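Local atomic coordinates of bromodomain factor 2 protein (Trypanosoma cruzi, PDB entry 6NIM), a protein that probably recognises acetylated lysines, as on histone tails, through its bromodomain, and was crystallised with the bromodomain inhibitor bromosporine. Residues G9-K13 against A14-A18; Y50-L54 against S55-Q59; R101-Y104 against L105-R109. All coordinates share one frame; numbering follows the deposited sequence.

Contact 1 (G9-K13 against A14-A18)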
loop_
_atom_site.group_PDB
_atom_site.type_symbol
_atom_site.label_atom_id
_atom_site.label_comp_id
_atom_site.label_asym_id
_atom_site.label_seq_id
_atom_site.Cartn_x
_atom_site.Cartn_y
_atom_site.Cartn_z
ATOM N N GLY A 9 12.926 13.764 0.524
ATOM C CA GLY A 9 13.356 12.711 -0.441
ATOM C C GLY A 9 14.711 12.085 -0.105
ATOM O O GLY A 9 15.054 11.089 -0.749
ATOM N N THR A 10 15.473 12.633 0.846
ATOM C CA THR A 10 16.772 12.067 1.305
ATOM C C THR A 10 16.469 10.859 2.211
ATOM O O THR A 10 15.440 10.890 2.936
ATOM C CB THR A 10 17.632 13.149 1.975
ATOM N N LEU A 11 17.234 9.774 2.075
ATOM C CA LEU A 11 17.146 8.623 3.011
ATOM C C LEU A 11 17.968 8.978 4.248
ATOM O O LEU A 11 19.190 9.166 4.127
ATOM C CB LEU A 11 17.671 7.341 2.375
ATOM C CG LEU A 11 17.566 6.105 3.271
ATOM C CD1 LEU A 11 16.102 5.747 3.507
ATOM C CD2 LEU A 11 18.313 4.916 2.702
ATOM N N ASP A 12 17.303 9.042 5.391
ATOM C CA ASP A 12 17.942 9.310 6.701
ATOM C C ASP A 12 18.203 7.949 7.329
ATOM O O ASP A 12 17.310 7.404 7.959
ATOM C CB ASP A 12 17.092 10.318 7.475
ATOM C CG ASP A 12 16.877 11.580 6.662
ATOM O OD1 ASP A 12 17.909 12.140 6.164
ATOM O OD2 ASP A 12 15.696 11.964 6.470
ATOM N N LYS A 13 19.382 7.383 7.095
ATOM C CA LYS A 13 19.594 5.960 7.413
ATOM C C LYS A 13 19.542 5.795 8.939
ATOM O O LYS A 13 18.983 4.799 9.390
ATOM C CB LYS A 13 20.917 5.426 6.881
ATOM C CG LYS A 13 21.052 5.314 5.377
ATOM C CD LYS A 13 22.298 4.467 5.066
ATOM C CE LYS A 13 22.568 4.284 3.598
ATOM N NZ LYS A 13 23.849 3.566 3.427
ATOM N N ALA A 14 20.141 6.692 9.722
ATOM C CA ALA A 14 20.196 6.470 11.192
ATOM C C ALA A 14 18.759 6.367 11.706
ATOM O O ALA A 14 18.452 5.416 12.453
ATOM C CB ALA A 14 20.965 7.568 11.892
ATOM N N ARG A 15 17.914 7.320 11.325
ATOM C CA ARG A 15 16.534 7.416 11.886
ATOM C C ARG A 15 15.683 6.272 11.330
ATOM O O ARG A 15 14.893 5.697 12.088
ATOM C CB ARG A 15 15.925 8.772 11.568
ATOM C CG ARG A 15 16.601 9.930 12.278
ATOM C CD ARG A 15 15.998 11.182 11.696
ATOM N NE ARG A 15 16.718 12.380 12.032
ATOM C CZ ARG A 15 16.584 13.010 13.180
ATOM N NH1 ARG A 15 15.793 12.499 14.104
ATOM N NH2 ARG A 15 17.230 14.142 13.407
ATOM N N CYS A 16 15.863 5.907 10.064
ATOM C CA CYS A 16 15.131 4.744 9.504
ATOM C C CYS A 16 15.553 3.457 10.215
ATOM O O CYS A 16 14.706 2.589 10.423
ATOM C CB CYS A 16 15.327 4.634 8.002
ATOM S SG CYS A 16 14.440 5.920 7.100
ATOM N N LEU A 17 16.852 3.246 10.460
ATOM C CA LEU A 17 17.316 2.040 11.167
ATOM C C LEU A 17 16.772 2.047 12.597
ATOM O O LEU A 17 16.386 0.965 13.073
ATOM C CB LEU A 17 18.850 1.958 11.134
ATOM C CG LEU A 17 19.380 1.598 9.752
ATOM C CD1 LEU A 17 20.882 1.866 9.650
ATOM C CD2 LEU A 17 19.059 0.139 9.418
ATOM N N ALA A 18 16.733 3.219 13.247
ATOM C CA ALA A 18 16.228 3.327 14.638
ATOM C C ALA A 18 14.763 2.891 14.628
ATOM O O ALA A 18 14.314 2.150 15.535
ATOM C CB ALA A 18 16.382 4.736 15.154
#
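The flat ends of D12 and R15, a carboxylate and a guanidinium, stand apart while their stems touch, D12 CB lying 4.4 Å from R15 CD. The charged atoms come no nearer than 5.7 Å, between D12 OD2 and R15 NE. The flat groups that do engage are peptides. C16 N donates to D12 O at 3.0 Å and L17 N to K13 O at 2.8 Å. These are the opening bonds of helix 13-26, and the side chain of L17 crowds the second of them, its CG 3.2 Å from K13 O.

D12 stands at the N-cap position, yet its side chain makes no capping bond. With chi1 at -55°, CG sits beside the residue's own N and opposite its carbonyl carbon, which turns the carboxylate away from the N-H groups of the first turn. The backbone N-H of D12 separately donates to D69 OD1, at the start of helix 69-86. K13 runs its chain out almost fully extended, and NZ bonds to the carbonyl oxygen of E62. Toward helix 69-86, L11 holds CG opposite its N (chi1 -178°), which carries CD1 to within 4.0 Å of C16 SG. Both side chains pack on D69 and V72, and C16 also reaches I61 of helix 54-62.

The contact thus begins the first (Z) helix of the bromodomain bundle, where the incoming loop is held against helix 69-86. Its chemistry implies a helix start fixed by backbone bonds and apolar contact rather than by a classical side-chain cap. At longer range the D12 charge may still favour the helix N-terminus, and its separation from R15 suggests no more than a loose attraction.

Contact 2 (Y50-L54 against S55-Q59)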
loop_
_atom_site.group_PDB
_atom_site.type_symbol
_atom_site.label_atom_id
_atom_site.label_comp_id
_atom_site.label_asym_id
_atom_site.label_seq_id
_atom_site.Cartn_x
_atom_site.Cartn_y
_atom_site.Cartn_z
ATOM N N TYR A 50 3.935 -9.404 -2.343
ATOM C CA TYR A 50 4.972 -8.402 -1.998
ATOM C C TYR A 50 5.509 -8.697 -0.603
ATOM O O TYR A 50 5.335 -7.909 0.322
ATOM C CB TYR A 50 4.374 -7.001 -2.044
ATOM C CG TYR A 50 3.752 -6.591 -3.353
ATOM C CD1 TYR A 50 4.476 -6.619 -4.536
ATOM C CD2 TYR A 50 2.454 -6.110 -3.391
ATOM C CE1 TYR A 50 3.914 -6.199 -5.731
ATOM C CE2 TYR A 50 1.877 -5.688 -4.575
ATOM C CZ TYR A 50 2.609 -5.735 -5.747
ATOM O OH TYR A 50 2.024 -5.307 -6.905
ATOM N N PRO A 51 6.161 -9.850 -0.403
ATOM C CA PRO A 51 6.717 -10.189 0.898
ATOM C C PRO A 51 7.777 -9.152 1.294
ATOM O O PRO A 51 8.515 -8.683 0.472
ATOM C CB PRO A 51 7.321 -11.575 0.662
ATOM C CG PRO A 51 7.690 -11.527 -0.808
ATOM C CD PRO A 51 6.489 -10.854 -1.430
ATOM N N VAL A 52 7.814 -8.818 2.572
ATOM C CA VAL A 52 8.851 -7.930 3.156
ATOM C C VAL A 52 8.832 -8.166 4.663
ATOM O O VAL A 52 7.756 -8.496 5.230
ATOM C CB VAL A 52 8.623 -6.464 2.754
ATOM C CG1 VAL A 52 7.266 -5.962 3.194
ATOM C CG2 VAL A 52 9.726 -5.544 3.264
ATOM N N ASP A 53 9.977 -8.009 5.299
ATOM C CA ASP A 53 10.148 -8.279 6.746
ATOM C C ASP A 53 11.186 -7.261 7.257
ATOM O O ASP A 53 11.836 -6.615 6.395
ATOM C CB ASP A 53 10.586 -9.710 6.992
ATOM C CG ASP A 53 11.952 -9.904 6.374
ATOM O OD1 ASP A 53 11.997 -10.054 5.127
ATOM O OD2 ASP A 53 12.921 -9.755 7.119
ATOM N N LEU A 54 11.308 -7.090 8.580
ATOM C CA LEU A 54 12.202 -6.070 9.190
ATOM C C LEU A 54 13.676 -6.330 8.822
ATOM O O LEU A 54 14.400 -5.336 8.647
ATOM C CB LEU A 54 12.012 -6.041 10.707
ATOM C CG LEU A 54 10.645 -5.507 11.175
ATOM C CD1 LEU A 54 10.511 -5.709 12.683
ATOM C CD2 LEU A 54 10.469 -4.051 10.782
ATOM N N SER A 55 14.110 -7.585 8.701
ATOM C CA SER A 55 15.527 -7.906 8.359
ATOM C C SER A 55 15.797 -7.421 6.940
ATOM O O SER A 55 16.818 -6.739 6.699
ATOM C CB SER A 55 15.857 -9.375 8.520
ATOM O OG SER A 55 15.945 -9.703 9.888
ATOM N N THR A 56 14.877 -7.683 6.026
ATOM C CA THR A 56 14.982 -7.290 4.602
ATOM C C THR A 56 14.967 -5.758 4.526
ATOM O O THR A 56 15.752 -5.161 3.726
ATOM C CB THR A 56 13.862 -7.914 3.749
ATOM O OG1 THR A 56 13.983 -9.342 3.806
ATOM C CG2 THR A 56 13.918 -7.442 2.310
ATOM N N ILE A 57 14.066 -5.098 5.272
ATOM C CA ILE A 57 13.999 -3.617 5.229
ATOM C C ILE A 57 15.313 -3.027 5.797
ATOM O O ILE A 57 15.824 -2.059 5.222
ATOM C CB ILE A 57 12.755 -3.117 5.981
ATOM C CG1 ILE A 57 11.461 -3.522 5.252
ATOM C CG2 ILE A 57 12.865 -1.613 6.188
ATOM C CD1 ILE A 57 10.210 -3.366 6.096
ATOM N N ARG A 58 15.833 -3.559 6.903
ATOM C CA ARG A 58 17.116 -3.096 7.485
ATOM C C ARG A 58 18.199 -3.170 6.401
ATOM O O ARG A 58 18.930 -2.177 6.197
ATOM C CB ARG A 58 17.518 -3.913 8.704
ATOM C CG ARG A 58 18.921 -3.571 9.198
ATOM C CD ARG A 58 19.179 -4.091 10.580
ATOM N NE ARG A 58 20.568 -3.857 10.973
ATOM C CZ ARG A 58 21.064 -4.067 12.189
ATOM N NH1 ARG A 58 20.284 -4.504 13.166
ATOM N NH2 ARG A 58 22.341 -3.819 12.440
ATOM N N GLN A 59 18.263 -4.286 5.676
ATOM C CA GLN A 59 19.300 -4.452 4.612
ATOM C C GLN A 59 19.092 -3.423 3.502
ATOM O O GLN A 59 20.102 -2.904 2.990
ATOM C CB GLN A 59 19.305 -5.887 4.089
ATOM C CG GLN A 59 19.803 -6.838 5.160
ATOM C CD GLN A 59 19.882 -8.271 4.711
ATOM O OE1 GLN A 59 18.951 -8.814 4.116
ATOM N NE2 GLN A 59 21.003 -8.898 5.024
#
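V52 opens the contact by laying CG2 against I57, where the two side chains pass at a slant and are pressed tight: V52 CG2 is only 3.3 Å from I57 CG1, closer than carbons usually come. M79 of helix 69-86 touches V52 and A75 touches I57, so the pair packs against that helix.

D53 comes next and does most of the polar work. Its chi1 of 64° folds CG between the residue's own N and carbonyl carbon, bringing the carboxylate over the first turn of the helix. T56 N donates to D53 OD2 at 3.1 Å, arriving from above the carboxylate plane, 43° out of it. S55 N adds a weak bond to the same oxygen, bent to 120° at the hydrogen. The other oxygen, D53 OD1, accepts from T56 OG1 at 2.5 Å, a second hold that should limit rotation of the carboxylate, although so short a length is uncertain in detail. The D53 carbonyl meanwhile takes I57 N at 2.9 Å.

L54 continues the helical series, R58 N reaching L54 O at 2.9 Å, while its side chain turns to F32, W24 and M79.

An aspartate N-cap with a threonine three residues on, set in the sequence P-V-D-L-S-T-I, is typical of bromodomains, where it ends the long ZA loop and begins the helix that follows.

Contact 3 (R101-Y104 against L105-R109)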
loop_
_atom_site.group_PDB
_atom_site.type_symbol
_atom_site.label_atom_id
_atom_site.label_comp_id
_atom_site.label_asym_id
_atom_site.label_seq_id
_atom_site.Cartn_x
_atom_site.Cartn_y
_atom_site.Cartn_z
ATOM N N ARG A 101 -0.285 -1.702 12.735
ATOM C CA ARG A 101 -0.882 -0.707 11.803
ATOM C C ARG A 101 -1.190 0.584 12.573
ATOM O O ARG A 101 -0.982 1.672 12.049
ATOM C CB ARG A 101 -2.148 -1.219 11.127
ATOM C CG ARG A 101 -2.680 -0.219 10.114
ATOM C CD ARG A 101 -3.825 -0.790 9.313
ATOM N NE ARG A 101 -4.151 0.189 8.290
ATOM C CZ ARG A 101 -5.008 0.001 7.298
ATOM N NH1 ARG A 101 -5.663 -1.144 7.186
ATOM N NH2 ARG A 101 -5.227 0.991 6.439
ATOM N N SER A 102 -1.665 0.482 13.810
ATOM C CA SER A 102 -2.110 1.665 14.579
ATOM C C SER A 102 -0.946 2.436 15.212
ATOM O O SER A 102 -1.186 3.604 15.547
ATOM C CB SER A 102 -3.089 1.252 15.643
ATOM O OG SER A 102 -2.382 0.688 16.735
ATOM N N ILE A 103 0.242 1.843 15.401
ATOM C CA ILE A 103 1.370 2.535 16.095
ATOM C C ILE A 103 2.571 2.800 15.170
ATOM O O ILE A 103 3.457 3.544 15.616
ATOM C CB ILE A 103 1.830 1.751 17.338
ATOM C CG1 ILE A 103 2.501 0.431 16.964
ATOM C CG2 ILE A 103 0.687 1.516 18.297
ATOM C CD1 ILE A 103 3.332 -0.154 18.106
ATOM N N TYR A 104 2.662 2.241 13.958
ATOM C CA TYR A 104 3.963 2.263 13.229
ATOM C C TYR A 104 4.317 3.724 12.942
ATOM O O TYR A 104 5.512 4.098 13.073
ATOM C CB TYR A 104 4.026 1.317 12.017
ATOM C CG TYR A 104 3.370 1.817 10.750
ATOM C CD1 TYR A 104 1.991 1.827 10.627
ATOM C CD2 TYR A 104 4.112 2.311 9.698
ATOM C CE1 TYR A 104 1.370 2.318 9.493
ATOM C CE2 TYR A 104 3.516 2.792 8.545
ATOM C CZ TYR A 104 2.131 2.788 8.432
ATOM O OH TYR A 104 1.501 3.278 7.317
ATOM N N LEU A 105 3.331 4.573 12.586
ATOM C CA LEU A 105 3.650 5.982 12.291
ATOM C C LEU A 105 4.005 6.708 13.595
ATOM O O LEU A 105 4.873 7.582 13.577
ATOM C CB LEU A 105 2.462 6.680 11.621
ATOM C CG LEU A 105 2.072 6.149 10.251
ATOM C CD1 LEU A 105 0.888 6.960 9.737
ATOM C CD2 LEU A 105 3.225 6.176 9.258
ATOM N N ASP A 106 3.373 6.336 14.694
ATOM C CA ASP A 106 3.701 6.913 16.020
ATOM C C ASP A 106 5.180 6.610 16.358
ATOM O O ASP A 106 5.909 7.519 16.822
ATOM C CB ASP A 106 2.763 6.341 17.081
ATOM C CG ASP A 106 2.811 7.140 18.366
ATOM O OD1 ASP A 106 2.475 8.350 18.300
ATOM O OD2 ASP A 106 3.272 6.580 19.401
ATOM N N VAL A 107 5.600 5.380 16.109
ATOM C CA VAL A 107 7.017 4.931 16.284
ATOM C C VAL A 107 7.923 5.727 15.348
ATOM O O VAL A 107 8.956 6.226 15.830
ATOM C CB VAL A 107 7.191 3.411 16.094
ATOM C CG1 VAL A 107 8.657 2.975 16.241
ATOM C CG2 VAL A 107 6.331 2.683 17.124
ATOM N N ALA A 108 7.570 5.855 14.061
ATOM C CA ALA A 108 8.362 6.660 13.101
ATOM C C ALA A 108 8.575 8.052 13.677
ATOM O O ALA A 108 9.732 8.539 13.720
ATOM C CB ALA A 108 7.675 6.732 11.775
ATOM N N ARG A 109 7.506 8.695 14.167
ATOM C CA ARG A 109 7.621 10.044 14.793
ATOM C C ARG A 109 8.533 10.019 16.033
ATOM O O ARG A 109 9.321 10.984 16.209
ATOM C CB ARG A 109 6.245 10.577 15.188
ATOM C CG ARG A 109 5.369 10.979 14.007
ATOM C CD ARG A 109 3.989 11.356 14.553
ATOM N NE ARG A 109 3.045 11.778 13.510
ATOM C CZ ARG A 109 3.081 12.958 12.889
ATOM N NH1 ARG A 109 4.009 13.853 13.203
ATOM N NH2 ARG A 109 2.192 13.250 11.950
HETATM O O HOH W 1 0.274 4.191 12.159
HETATM O O HOH W 2 0.644 5.349 14.389
#
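This is a contact between successive turns of one helix, the last long one of the bundle (92-110), at a kink where Y104 and L105 lie side by side and water replaces two backbone bonds. One water accepts from L105 N at 3.1 Å and donates to R101 O at 2.8 Å; a second links D106 N, 2.9 Å away, to S102 O in the same manner. The turn is therefore opened by the width of a water on that side, and the regular pattern resumes with V107 N bonded to I103 O at 2.9 Å and A108 N to Y104 O.

Y104 CG lies between the residue's own N and carbonyl carbon (chi1 80°), a place usually barred in a helix by the preceding turn, consistent with the opening here. The two side chains run the same way, with L105 over one ring face: its CD2 sits 3.9 Å from the ring centroid, 30° off the normal, a CH-pi contact. The backbone of R101 lies at the ring edge, in plane. Y104 OH hydrogen-bonds to the terminal carboxylate of Y121 (atom O). Elsewhere on the helix, I103 CD1 rests 4.2 Å from V107 CG2.

The kinked helix is the last (C) helix of the left-handed four-helix bundle of bromodomains, joined here to helix 13-26 through V107 on F19 and to helix 69-86 through Y104 on V76, A77 and I80.

In the fold
The three contacts show how one small bundle starts two helices and bends a third. Contacts 1 and 2, with centres 15 Å apart, meet directly, L17 CD2 lying 3.7 Å from R58 CG. Contact 3 touches neither: its centre is 15 Å from that of contact 1 and 17 Å from that of contact 2, the latter on the opposite side of the chain's centre. Helix 69-86 bridges them, since side chains of all three pack on it. Bromodomains hold acetyl-lysine between the ZA and BC loops at one end of the bundle; 50-54 belongs to the end of the ZA loop, whereas contacts 1 and 3 lie toward the other end.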